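Local coordinates for protein putative lipase/esterase (Lactobacillus plantarum WCFS1, PDB 3BXP) that probably hydrolyses carboxylic esters, as a putative lipase or carboxylesterase of the alpha/beta-hydrolase clan, at residues I18-L23 with H67-N72; Q80-W85 with N172-D177; P193-Q198 with A225-G230; R185-A190 with Q215-H220. All blocks are in the same frame, centred on the assembly; numbering follows the deposited sequence. Where two conformers were deposited one is given.

Contact 1 of 4, residues I18-L23 with H67-N72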
# COMPACT_ATOMS: atom_id res chain seq x y z
N ILE B 18 -11.85 29.61 -3.28
CA ILE B 18 -10.51 29.06 -3.22
C ILE B 18 -9.66 29.97 -2.35
O ILE B 18 -9.94 31.18 -2.22
CB ILE B 18 -9.88 28.98 -4.62
CG1 ILE B 18 -9.56 30.40 -5.13
CG2 ILE B 18 -10.77 28.14 -5.57
CD1 ILE B 18 -8.69 30.41 -6.42
N THR B 19 -8.63 29.41 -1.75
CA THR B 19 -7.54 30.20 -1.13
C THR B 19 -6.25 29.73 -1.77
O THR B 19 -5.91 28.54 -1.74
CB THR B 19 -7.49 30.00 0.39
OG1 THR B 19 -8.72 30.46 0.95
CG2 THR B 19 -6.33 30.79 1.04
N ALA B 20 -5.48 30.69 -2.28
CA ALA B 20 -4.14 30.41 -2.79
C ALA B 20 -3.08 30.83 -1.81
O ALA B 20 -3.15 31.88 -1.17
CB ALA B 20 -3.89 31.10 -4.13
N TYR B 21 -2.13 29.94 -1.66
CA TYR B 21 -0.96 30.21 -0.82
C TYR B 21 0.26 30.18 -1.73
O TYR B 21 0.73 29.11 -2.13
CB TYR B 21 -0.85 29.14 0.24
CG TYR B 21 -2.05 29.03 1.13
CD1 TYR B 21 -2.20 29.84 2.25
CD2 TYR B 21 -3.04 28.12 0.84
CE1 TYR B 21 -3.30 29.71 3.07
CE2 TYR B 21 -4.16 27.98 1.68
CZ TYR B 21 -4.26 28.78 2.79
OH TYR B 21 -5.35 28.64 3.60
N TRP B 22 0.72 31.39 -2.06
CA TRP B 22 1.80 31.58 -2.99
C TRP B 22 3.10 31.63 -2.26
O TRP B 22 3.35 32.53 -1.46
CB TRP B 22 1.59 32.87 -3.81
CG TRP B 22 0.35 32.98 -4.54
CD1 TRP B 22 -0.63 33.95 -4.37
CD2 TRP B 22 -0.13 32.13 -5.62
NE1 TRP B 22 -1.65 33.75 -5.25
CE2 TRP B 22 -1.40 32.64 -6.01
CE3 TRP B 22 0.37 31.00 -6.26
CZ2 TRP B 22 -2.14 32.06 -7.05
CZ3 TRP B 22 -0.39 30.41 -7.26
CH2 TRP B 22 -1.62 30.96 -7.67
N LEU B 23 3.94 30.65 -2.52
CA LEU B 23 5.30 30.66 -1.93
C LEU B 23 6.14 31.80 -2.50
O LEU B 23 6.20 31.98 -3.70
CB LEU B 23 5.97 29.30 -2.18
CG LEU B 23 7.25 28.95 -1.43
CD1 LEU B 23 7.04 29.05 0.06
CD2 LEU B 23 7.68 27.54 -1.85
N HIS B 67 3.74 25.65 -4.10
CA HIS B 67 2.55 26.47 -3.85
C HIS B 67 1.38 25.53 -3.47
O HIS B 67 1.43 24.34 -3.83
CB HIS B 67 2.13 27.15 -5.11
CG HIS B 67 3.11 28.09 -5.70
ND1 HIS B 67 3.54 29.23 -5.07
CD2 HIS B 67 3.68 28.09 -6.93
CE1 HIS B 67 4.33 29.90 -5.90
NE2 HIS B 67 4.43 29.23 -7.03
N THR B 68 0.38 26.06 -2.77
CA THR B 68 -0.84 25.28 -2.59
C THR B 68 -2.06 26.12 -2.79
O THR B 68 -2.07 27.30 -2.51
CB THR B 68 -0.87 24.57 -1.23
OG1 THR B 68 -0.97 25.52 -0.17
CG2 THR B 68 0.38 23.71 -1.08
N VAL B 69 -3.10 25.49 -3.31
CA VAL B 69 -4.43 26.15 -3.47
C VAL B 69 -5.44 25.20 -2.87
O VAL B 69 -5.41 24.00 -3.17
CB VAL B 69 -4.79 26.43 -4.96
CG1 VAL B 69 -6.31 26.89 -5.16
CG2 VAL B 69 -3.82 27.49 -5.61
N VAL B 70 -6.32 25.71 -2.02
CA VAL B 70 -7.43 24.90 -1.50
C VAL B 70 -8.68 25.26 -2.23
O VAL B 70 -8.98 26.44 -2.37
CB VAL B 70 -7.59 25.10 0.04
CG1 VAL B 70 -8.81 24.28 0.54
CG2 VAL B 70 -6.26 24.69 0.79
N LEU B 71 -9.34 24.23 -2.78
CA LEU B 71 -10.52 24.32 -3.64
C LEU B 71 -11.73 23.82 -2.87
O LEU B 71 -11.84 22.64 -2.58
CB LEU B 71 -10.34 23.50 -4.91
CG LEU B 71 -11.69 23.29 -5.66
CD1 LEU B 71 -12.43 24.56 -6.04
CD2 LEU B 71 -11.36 22.37 -6.87
N ASN B 72 -12.61 24.73 -2.48
CA ASN B 72 -13.83 24.39 -1.80
C ASN B 72 -14.93 24.07 -2.81
O ASN B 72 -15.71 24.89 -3.14
CB ASN B 72 -14.23 25.55 -0.89
CG ASN B 72 -13.57 25.51 0.51
OD1 ASN B 72 -12.73 24.66 0.83
ND2 ASN B 72 -14.01 26.41 1.37
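Trp22 turns the edge of its six-membered ring, led by CE3, toward one face of the His67 imidazole; the planes stand at 81° with centroids 5.4 Å apart, a T-shaped pair. Two bonds hold the imidazole: Leu23 N donates to ND1 of His67 at 2.9 Å from close to the ring plane, and NE2 bonds to His105 O. His67 CG lies anti to the carbonyl carbon (chi1 -62°), beside its own backbone N. An alanine here would probably leave Leu23 N without its acceptor, His105 O without its partner and the Trp22 edge without the face it meets. On the face that carries Ile18, Ala20, Val69 and Leu71, Val69 CG2 touches Ala20 CB at 3.9 Å, and Ile18 CG2 reaches Leu71 CD1. The opposite face carries Tyr21, whose CD2 lies 3.5 Å from Thr68 OG1, while CE2 meets Val70 CG2 at the ring's edge. Thr68 OG1 is buried without a polar partner. Paired backbone bonds at Thr19-Val70 and Tyr21-Thr68, with strand axes at 174°, mark an antiparallel ladder, here within the mixed sheet of an alpha/beta-hydrolase fold.

Contact 2 of 4, residues Q80-W85 with N172-D177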
# COMPACT_ATOMS: atom_id res chain seq x y z
N GLN B 80 -28.55 20.70 -3.47
CA GLN B 80 -27.78 20.67 -4.71
C GLN B 80 -27.08 19.33 -4.87
O GLN B 80 -26.92 18.56 -3.90
CB GLN B 80 -26.77 21.79 -4.71
CG GLN B 80 -27.39 23.16 -4.54
CD GLN B 80 -26.35 24.22 -4.50
OE1 GLN B 80 -25.89 24.63 -3.42
NE2 GLN B 80 -25.95 24.68 -5.66
N SER B 81 -26.64 19.06 -6.08
CA SER B 81 -25.73 17.95 -6.33
C SER B 81 -24.32 18.48 -6.52
O SER B 81 -24.09 19.66 -6.82
CB SER B 81 -26.15 17.13 -7.53
OG SER B 81 -27.50 16.70 -7.39
N VAL B 82 -23.39 17.56 -6.36
CA VAL B 82 -21.98 17.87 -6.42
C VAL B 82 -21.52 17.91 -7.87
O VAL B 82 -20.67 18.70 -8.22
CB VAL B 82 -21.16 16.79 -5.64
CG1 VAL B 82 -19.65 16.96 -5.86
CG2 VAL B 82 -21.52 16.83 -4.17
N TYR B 83 -22.03 17.02 -8.69
CA TYR B 83 -21.56 16.91 -10.04
C TYR B 83 -22.69 17.34 -10.99
O TYR B 83 -23.85 17.26 -10.59
CB TYR B 83 -21.15 15.44 -10.30
CG TYR B 83 -19.97 14.94 -9.48
CD1 TYR B 83 -18.68 15.38 -9.75
CD2 TYR B 83 -20.11 14.04 -8.41
CE1 TYR B 83 -17.56 14.95 -9.05
CE2 TYR B 83 -18.99 13.62 -7.66
CZ TYR B 83 -17.73 14.07 -7.99
OH TYR B 83 -16.65 13.66 -7.28
N PRO B 84 -22.36 17.76 -12.24
CA PRO B 84 -20.98 17.72 -12.71
C PRO B 84 -20.15 18.88 -12.22
O PRO B 84 -18.97 19.01 -12.53
CB PRO B 84 -21.15 17.80 -14.22
CG PRO B 84 -22.31 18.67 -14.39
CD PRO B 84 -23.27 18.30 -13.26
N TRP B 85 -20.76 19.70 -11.39
CA TRP B 85 -20.16 21.01 -11.05
C TRP B 85 -18.76 20.96 -10.47
O TRP B 85 -17.92 21.77 -10.87
CB TRP B 85 -21.07 21.82 -10.11
CG TRP B 85 -22.53 21.60 -10.44
CD1 TRP B 85 -23.46 20.96 -9.66
CD2 TRP B 85 -23.21 21.92 -11.66
NE1 TRP B 85 -24.64 20.85 -10.32
CE2 TRP B 85 -24.52 21.47 -11.53
CE3 TRP B 85 -22.82 22.58 -12.84
CZ2 TRP B 85 -25.46 21.61 -12.55
CZ3 TRP B 85 -23.77 22.75 -13.85
CH2 TRP B 85 -25.08 22.29 -13.68
N ASN B 172 -27.64 9.51 -4.70
CA ASN B 172 -28.29 10.25 -5.78
C ASN B 172 -28.34 11.79 -5.58
O ASN B 172 -28.44 12.55 -6.55
CB ASN B 172 -29.67 9.63 -6.07
CG ASN B 172 -29.59 8.51 -7.11
OD1 ASN B 172 -29.42 8.76 -8.32
ND2 ASN B 172 -29.74 7.27 -6.66
N GLN B 173 -28.24 12.24 -4.34
CA GLN B 173 -28.07 13.65 -4.04
C GLN B 173 -26.73 14.14 -4.52
O GLN B 173 -26.63 15.22 -5.10
CB GLN B 173 -28.23 13.91 -2.57
CG GLN B 173 -28.27 15.42 -2.27
CD GLN B 173 -29.61 16.11 -2.60
OE1 GLN B 173 -30.69 15.50 -2.56
NE2 GLN B 173 -29.54 17.42 -2.82
N ILE B 174 -25.70 13.32 -4.34
CA ILE B 174 -24.35 13.71 -4.78
C ILE B 174 -24.37 13.80 -6.29
O ILE B 174 -23.90 14.75 -6.86
CB ILE B 174 -23.25 12.71 -4.30
CG1 ILE B 174 -23.17 12.69 -2.75
CG2 ILE B 174 -21.90 13.01 -5.02
CD1 ILE B 174 -22.67 11.37 -2.11
N THR B 175 -25.02 12.81 -6.92
CA THR B 175 -25.29 12.84 -8.37
C THR B 175 -26.12 11.63 -8.81
O THR B 175 -25.93 10.49 -8.36
CB THR B 175 -23.97 12.88 -9.21
OG1 THR B 175 -24.25 12.90 -10.62
CG2 THR B 175 -23.06 11.68 -8.95
N THR B 176 -27.02 11.90 -9.73
CA THR B 176 -27.81 10.84 -10.39
C THR B 176 -27.07 10.38 -11.62
O THR B 176 -27.54 9.53 -12.37
CB THR B 176 -29.16 11.37 -10.82
OG1 THR B 176 -28.97 12.62 -11.49
CG2 THR B 176 -30.06 11.57 -9.62
N ASP B 177 -25.91 10.98 -11.88
CA ASP B 177 -25.09 10.54 -13.03
C ASP B 177 -24.28 9.31 -12.59
O ASP B 177 -23.21 9.43 -11.98
CB ASP B 177 -24.18 11.65 -13.56
CG ASP B 177 -23.46 11.28 -14.83
OD1 ASP B 177 -23.47 10.11 -15.26
OD2 ASP B 177 -22.86 12.19 -15.42
O HOH W 1 -27.73 14.99 -9.57
O HOH W 2 -29.96 14.45 -7.17
O HOH W 3 -25.61 15.15 -11.03
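The C-terminal end of helix 168-174 is where this contact forms: Ser81, Val82 and Gln80, in the loop before helix 85-99, meet the last carbonyls of that helix and the side chain of Gln173. Ser81 OG donates to Gln173 O at 2.9 Å, and Val82 N donates to Ile174 O at 2.9 Å with an N-H...O angle of 149°. Tyr83 N adds a weak, longer bond to the same Ile174 O. Gln173, whose chain bends at chi2 (77°), has its NE2 donate to Gln80 O at 3.1 Å, from above the carbonyl plane; Asp79 OD1 is a second acceptor for that amide. Thr175 is the first residue to leave helical torsions, and its OG1 accepts from Asp177 N, closing an ST turn directly after the helix. The loop donors thus serve carbonyls of the last helical turn, next to the residue where helical torsions end. Beside these bonds, Val82 and Ile174 lie side by side, Val82 CB to Ile174 CG2 at 3.9 Å. Thr175 CG2 approaches the Tyr83 ring obliquely, 3.8 Å from CD2; the Tyr83 hydroxyl bonds to His121. Water links the two segments too: one molecule donates to Ser81 OG at 2.8 Å and accepts from Thr176 N, and another joins Tyr83 O to Thr175 OG1. A buffer molecule, probably from the crystallisation liquor, accepts from Ser81 N and Trp85 NE1.

Contact 3 of 4, residues P193-Q198 with A225-G230. With PGR (R-1,2-propanediol), chain D.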
# COMPACT_ATOMS: atom_id res chain seq x y z
N PRO B 193 -0.43 9.51 -12.90
CA PRO B 193 0.04 8.73 -11.76
C PRO B 193 -0.58 9.19 -10.41
O PRO B 193 -0.86 10.37 -10.18
CB PRO B 193 1.55 9.00 -11.77
CG PRO B 193 1.84 9.20 -13.18
CD PRO B 193 0.69 10.04 -13.67
N ALA B 194 -0.68 8.22 -9.52
CA ALA B 194 -1.27 8.48 -8.23
C ALA B 194 -0.49 7.87 -7.06
O ALA B 194 0.01 6.77 -7.12
CB ALA B 194 -2.74 7.98 -8.22
N PHE B 195 -0.43 8.64 -6.01
CA PHE B 195 -0.03 8.18 -4.69
C PHE B 195 -1.27 8.13 -3.85
O PHE B 195 -1.95 9.13 -3.60
CB PHE B 195 1.02 9.16 -4.10
CG PHE B 195 1.52 8.80 -2.70
CD1 PHE B 195 0.82 9.13 -1.55
CD2 PHE B 195 2.75 8.19 -2.55
CE1 PHE B 195 1.29 8.79 -0.33
CE2 PHE B 195 3.21 7.85 -1.31
CZ PHE B 195 2.47 8.16 -0.18
N VAL B 196 -1.57 6.94 -3.37
CA VAL B 196 -2.76 6.69 -2.57
C VAL B 196 -2.34 6.16 -1.19
O VAL B 196 -1.46 5.30 -1.06
CB VAL B 196 -3.66 5.65 -3.28
CG1 VAL B 196 -4.97 5.37 -2.55
CG2 VAL B 196 -3.94 6.01 -4.73
N TRP B 197 -2.95 6.69 -0.16
CA TRP B 197 -2.75 6.17 1.23
C TRP B 197 -4.04 6.16 1.99
O TRP B 197 -4.98 6.93 1.71
CB TRP B 197 -1.66 6.94 2.00
CG TRP B 197 -2.06 8.29 2.42
CD1 TRP B 197 -1.99 9.44 1.67
CD2 TRP B 197 -2.64 8.68 3.68
NE1 TRP B 197 -2.47 10.49 2.38
CE2 TRP B 197 -2.89 10.05 3.61
CE3 TRP B 197 -3.02 7.99 4.83
CZ2 TRP B 197 -3.45 10.76 4.68
CZ3 TRP B 197 -3.55 8.71 5.90
CH2 TRP B 197 -3.76 10.07 5.80
N GLN B 198 -4.11 5.24 2.94
CA GLN B 198 -5.25 5.19 3.85
C GLN B 198 -4.84 4.43 5.07
O GLN B 198 -3.81 3.80 5.09
CB GLN B 198 -6.45 4.52 3.17
CG GLN B 198 -7.74 4.51 4.00
CD GLN B 198 -8.98 4.29 3.15
OE1 GLN B 198 -8.91 3.77 2.03
NE2 GLN B 198 -10.14 4.61 3.70
N ALA B 225 1.57 4.37 -6.39
CA ALA B 225 1.99 3.87 -5.07
C ALA B 225 0.76 3.80 -4.17
O ALA B 225 -0.16 4.62 -4.29
CB ALA B 225 3.07 4.77 -4.42
N TYR B 226 0.79 2.87 -3.23
CA TYR B 226 -0.31 2.68 -2.31
C TYR B 226 0.21 2.22 -0.96
O TYR B 226 0.99 1.24 -0.86
CB TYR B 226 -1.26 1.61 -2.85
CG TYR B 226 -2.46 1.25 -1.98
CD1 TYR B 226 -3.21 2.21 -1.39
CD2 TYR B 226 -2.88 -0.08 -1.84
CE1 TYR B 226 -4.34 1.90 -0.63
CE2 TYR B 226 -4.02 -0.39 -1.11
CZ TYR B 226 -4.74 0.60 -0.52
OH TYR B 226 -5.87 0.29 0.21
N HIS B 227 -0.18 3.00 0.05
CA HIS B 227 0.22 2.74 1.43
C HIS B 227 -0.96 2.65 2.31
O HIS B 227 -1.58 3.66 2.62
CB HIS B 227 1.19 3.81 1.93
CG HIS B 227 2.45 3.86 1.14
ND1 HIS B 227 3.53 3.04 1.40
CD2 HIS B 227 2.80 4.60 0.06
CE1 HIS B 227 4.49 3.29 0.52
NE2 HIS B 227 4.07 4.23 -0.30
N LEU B 228 -1.27 1.42 2.70
CA LEU B 228 -2.30 1.15 3.68
C LEU B 228 -1.67 0.87 5.06
O LEU B 228 -1.09 -0.19 5.31
CB LEU B 228 -3.15 -0.03 3.21
CG LEU B 228 -4.39 -0.35 4.02
CD1 LEU B 228 -5.46 0.73 3.78
CD2 LEU B 228 -4.87 -1.71 3.55
N PHE B 229 -1.70 1.88 5.92
CA PHE B 229 -0.97 1.82 7.17
C PHE B 229 -1.71 0.93 8.14
O PHE B 229 -2.95 0.91 8.18
CB PHE B 229 -0.81 3.23 7.80
CG PHE B 229 0.04 4.14 6.99
CD1 PHE B 229 1.42 4.11 7.12
CD2 PHE B 229 -0.52 5.02 6.07
CE1 PHE B 229 2.18 4.92 6.37
CE2 PHE B 229 0.31 5.86 5.32
CZ PHE B 229 1.64 5.77 5.47
N GLY B 230 -0.94 0.18 8.91
CA GLY B 230 -1.49 -0.78 9.85
C GLY B 230 -2.29 -0.13 10.95
O GLY B 230 -3.41 -0.57 11.28
C1 PGR D . 2.73 0.60 10.60
C2 PGR D . 2.96 1.01 9.13
C3 PGR D . 4.35 0.65 8.68
O1 PGR D . 1.33 0.37 10.80
O2 PGR D . 1.99 0.46 8.22
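Phe195 and His227 make the close side-chain meeting of this strand pair: CE2 of Phe195 lies 3.6 Å from His227 CD2. The two side chains cross at about a right angle, while their ring planes are inclined by 34°, neither stacked nor edge-to-face. CD2 of the Phe195 ring rests on Ala225 CB. On the other face Val196 CG1 packs against Tyr226 CD1 at 3.8 Å, and Gln198 CB against Leu228 CD1. Five backbone bonds join the strands, from Ala225 N to Ala194 O through to Phe229 N to Gln198 O, each 2.9 to 3.0 Å long. Trp197 and Phe229 meet more sparsely, CE3 of Trp197 to CE2 of Phe229 at 4.0 Å. The loose end is partly exposed Gly230, which does not touch 193-198; its N donates to O2 of a propanediol, probably from the crystallisation liquor, also bonded by Glu269 and His227 of the second subunit. An alanine in place of Phe229 would probably leave Trp197 CE3 without this neighbour, deprive His227 of the second subunit of its edge-to-face partner and open a gap beside the diol. Tyr226, His227 and Leu228 pair with an antiparallel strand of that subunit, so the sheet runs on across the dimer. With axes 7° from parallel and helix 208-219 between them in sequence, the strands form a beta-alpha-beta crossover at this chain's edge of the alpha/beta-hydrolase sheet.

Contact 4 of 4, residues R185-A190 with Q215-H220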
# COMPACT_ATOMS: atom_id res chain seq x y z
N ARG B 185 -13.83 2.98 -12.19
CA ARG B 185 -14.34 2.53 -13.47
C ARG B 185 -13.98 3.49 -14.61
O ARG B 185 -14.17 3.16 -15.80
CB ARG B 185 -15.85 2.30 -13.45
CG ARG B 185 -16.27 1.15 -12.57
CD ARG B 185 -17.79 0.95 -12.68
NE ARG B 185 -18.27 -0.16 -11.86
CZ ARG B 185 -18.02 -1.43 -12.14
NH1 ARG B 185 -17.27 -1.72 -13.20
NH2 ARG B 185 -18.50 -2.40 -11.37
N LEU B 186 -13.44 4.65 -14.27
CA LEU B 186 -13.06 5.66 -15.25
C LEU B 186 -11.54 5.69 -15.49
O LEU B 186 -11.02 6.53 -16.24
CB LEU B 186 -13.54 7.05 -14.81
CG LEU B 186 -15.04 7.19 -14.49
CD1 LEU B 186 -15.44 8.59 -14.02
CD2 LEU B 186 -15.87 6.81 -15.67
N VAL B 187 -10.84 4.76 -14.83
CA VAL B 187 -9.38 4.64 -14.99
C VAL B 187 -9.08 4.07 -16.39
O VAL B 187 -9.77 3.16 -16.86
CB VAL B 187 -8.74 3.75 -13.90
CG1 VAL B 187 -7.25 3.46 -14.21
CG2 VAL B 187 -8.94 4.39 -12.48
N THR B 188 -8.08 4.65 -17.04
CA THR B 188 -7.55 4.16 -18.32
C THR B 188 -6.02 4.39 -18.29
O THR B 188 -5.49 4.96 -17.36
CB THR B 188 -8.14 4.91 -19.55
OG1 THR B 188 -7.58 6.23 -19.62
CG2 THR B 188 -9.69 4.96 -19.50
N PRO B 189 -5.31 3.86 -19.28
CA PRO B 189 -3.87 4.09 -19.26
C PRO B 189 -3.51 5.57 -19.34
O PRO B 189 -2.35 5.92 -19.11
CB PRO B 189 -3.42 3.31 -20.50
CG PRO B 189 -4.38 2.18 -20.53
CD PRO B 189 -5.68 2.85 -20.28
N ALA B 190 -4.48 6.41 -19.66
CA ALA B 190 -4.27 7.87 -19.76
C ALA B 190 -4.34 8.59 -18.40
O ALA B 190 -4.00 9.77 -18.29
CB ALA B 190 -5.31 8.50 -20.72
N GLN B 215 -6.61 -1.06 -7.60
CA GLN B 215 -6.75 -2.21 -8.48
C GLN B 215 -6.80 -1.77 -9.92
O GLN B 215 -6.11 -2.29 -10.78
CB GLN B 215 -8.01 -2.99 -8.11
CG GLN B 215 -8.41 -4.08 -9.09
CD GLN B 215 -9.24 -3.58 -10.27
OE1 GLN B 215 -10.11 -2.72 -10.12
NE2 GLN B 215 -8.96 -4.12 -11.45
N ALA B 216 -7.61 -0.75 -10.16
CA ALA B 216 -7.91 -0.33 -11.55
C ALA B 216 -6.69 0.33 -12.17
O ALA B 216 -6.40 0.15 -13.35
CB ALA B 216 -9.11 0.68 -11.56
N MSE B 217 -5.99 1.12 -11.36
CA MSE B 217 -4.79 1.75 -11.84
C MSE B 217 -3.74 0.74 -12.22
O MSE B 217 -3.08 0.89 -13.28
CB MSE B 217 -4.20 2.69 -10.78
CG MSE B 217 -5.01 3.90 -10.56
SE MSE B 217 -4.94 5.26 -11.94
CE MSE B 217 -3.49 6.27 -11.22
N LEU B 218 -3.56 -0.26 -11.35
CA LEU B 218 -2.57 -1.29 -11.58
C LEU B 218 -3.00 -2.12 -12.78
O LEU B 218 -2.16 -2.60 -13.55
CB LEU B 218 -2.38 -2.21 -10.34
CG LEU B 218 -1.72 -1.67 -9.08
CD1 LEU B 218 -1.98 -2.60 -7.87
CD2 LEU B 218 -0.24 -1.47 -9.32
N GLN B 219 -4.30 -2.33 -12.93
CA GLN B 219 -4.79 -3.10 -14.08
C GLN B 219 -4.40 -2.43 -15.43
O GLN B 219 -4.05 -3.10 -16.42
CB GLN B 219 -6.31 -3.29 -13.96
CG GLN B 219 -6.99 -4.12 -15.07
CD GLN B 219 -6.50 -5.57 -15.16
OE1 GLN B 219 -6.32 -6.27 -14.15
NE2 GLN B 219 -6.30 -6.04 -16.39
N HIS B 220 -4.39 -1.12 -15.44
CA HIS B 220 -4.10 -0.32 -16.64
C HIS B 220 -2.66 0.15 -16.64
O HIS B 220 -2.26 0.97 -17.48
CB HIS B 220 -5.07 0.85 -16.70
CG HIS B 220 -6.47 0.44 -17.06
ND1 HIS B 220 -7.49 0.36 -16.14
CD2 HIS B 220 -7.00 0.07 -18.24
CE1 HIS B 220 -8.58 -0.07 -16.74
NE2 HIS B 220 -8.32 -0.25 -18.01
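Val187 is the first residue of 185-190 to touch the helix segment 215-220, and it does so with both methyl groups. Its CG1, anti to the backbone N (chi1 171°), lies 3.5 Å from Ala216 O and 3.7 Å from the selenium of Met217, a selenomethionine. CG2 of Val187 packs on Ala216 CB at 3.8 Å. The side chains of Val187 and Met217 cross at about a right angle, and the selenomethionine chain bends at chi2, which turns SE toward Val187. Val187 O lies over one face of the His220 ring, offset toward its rim, 3.4 Å from CE1. No hydrogen bond spans the two segments, so they meet through van der Waals packing and the His220 ring.

In the fold, the loop leading into strand 194-199 here packs on helix 208-219, the helix of the beta-alpha-beta unit that ends in strand 224-229. The imidazole is held from within its own segment. His220 is the first residue past that helix to leave helical torsions, and its ND1 donates to Ala216 O at 3.0 Å. The backbone N of His220 reaches the same oxygen from the opposite face of the carbonyl plane. Two donors thus grip one acceptor at the C-terminal end of the helix, which probably limits rotation of the imidazole.

Next along the loop, Thr188 sets its CA over that ring, 4.2 Å from the centroid and 16° off the normal, a CH-pi contact. Its backbone N donates to Ser191 OG. Pro189 follows with CD 3.7 Å from His220 CD2, approaching the ring obliquely at the more exposed end of the contact.

How the contacts relate
Contacts 1 and 3 belong to one mixed sheet, on opposite sides of the chain's centre, with centres about 23 Å apart and nearest atoms about 14 Å apart. Contact 4 touches contact 3 directly: Met217 CE packs on Ala194 CB at 3.5 Å, joining helix 208-219 to strand 194-199, and both contacts reach the second subunit. Contact 2 touches none of the others, its nearest atoms being about 8 Å from contacts 1 and 4. It is the contact linked to a possible active site, since Tyr83 lies near, without touching, the residues of a GxSxG pattern (Gly115, Ser117, Gly119) consistent with a nucleophile elbow, and a bound buffer molecule lies about 3 Å from the Ser81 side chain.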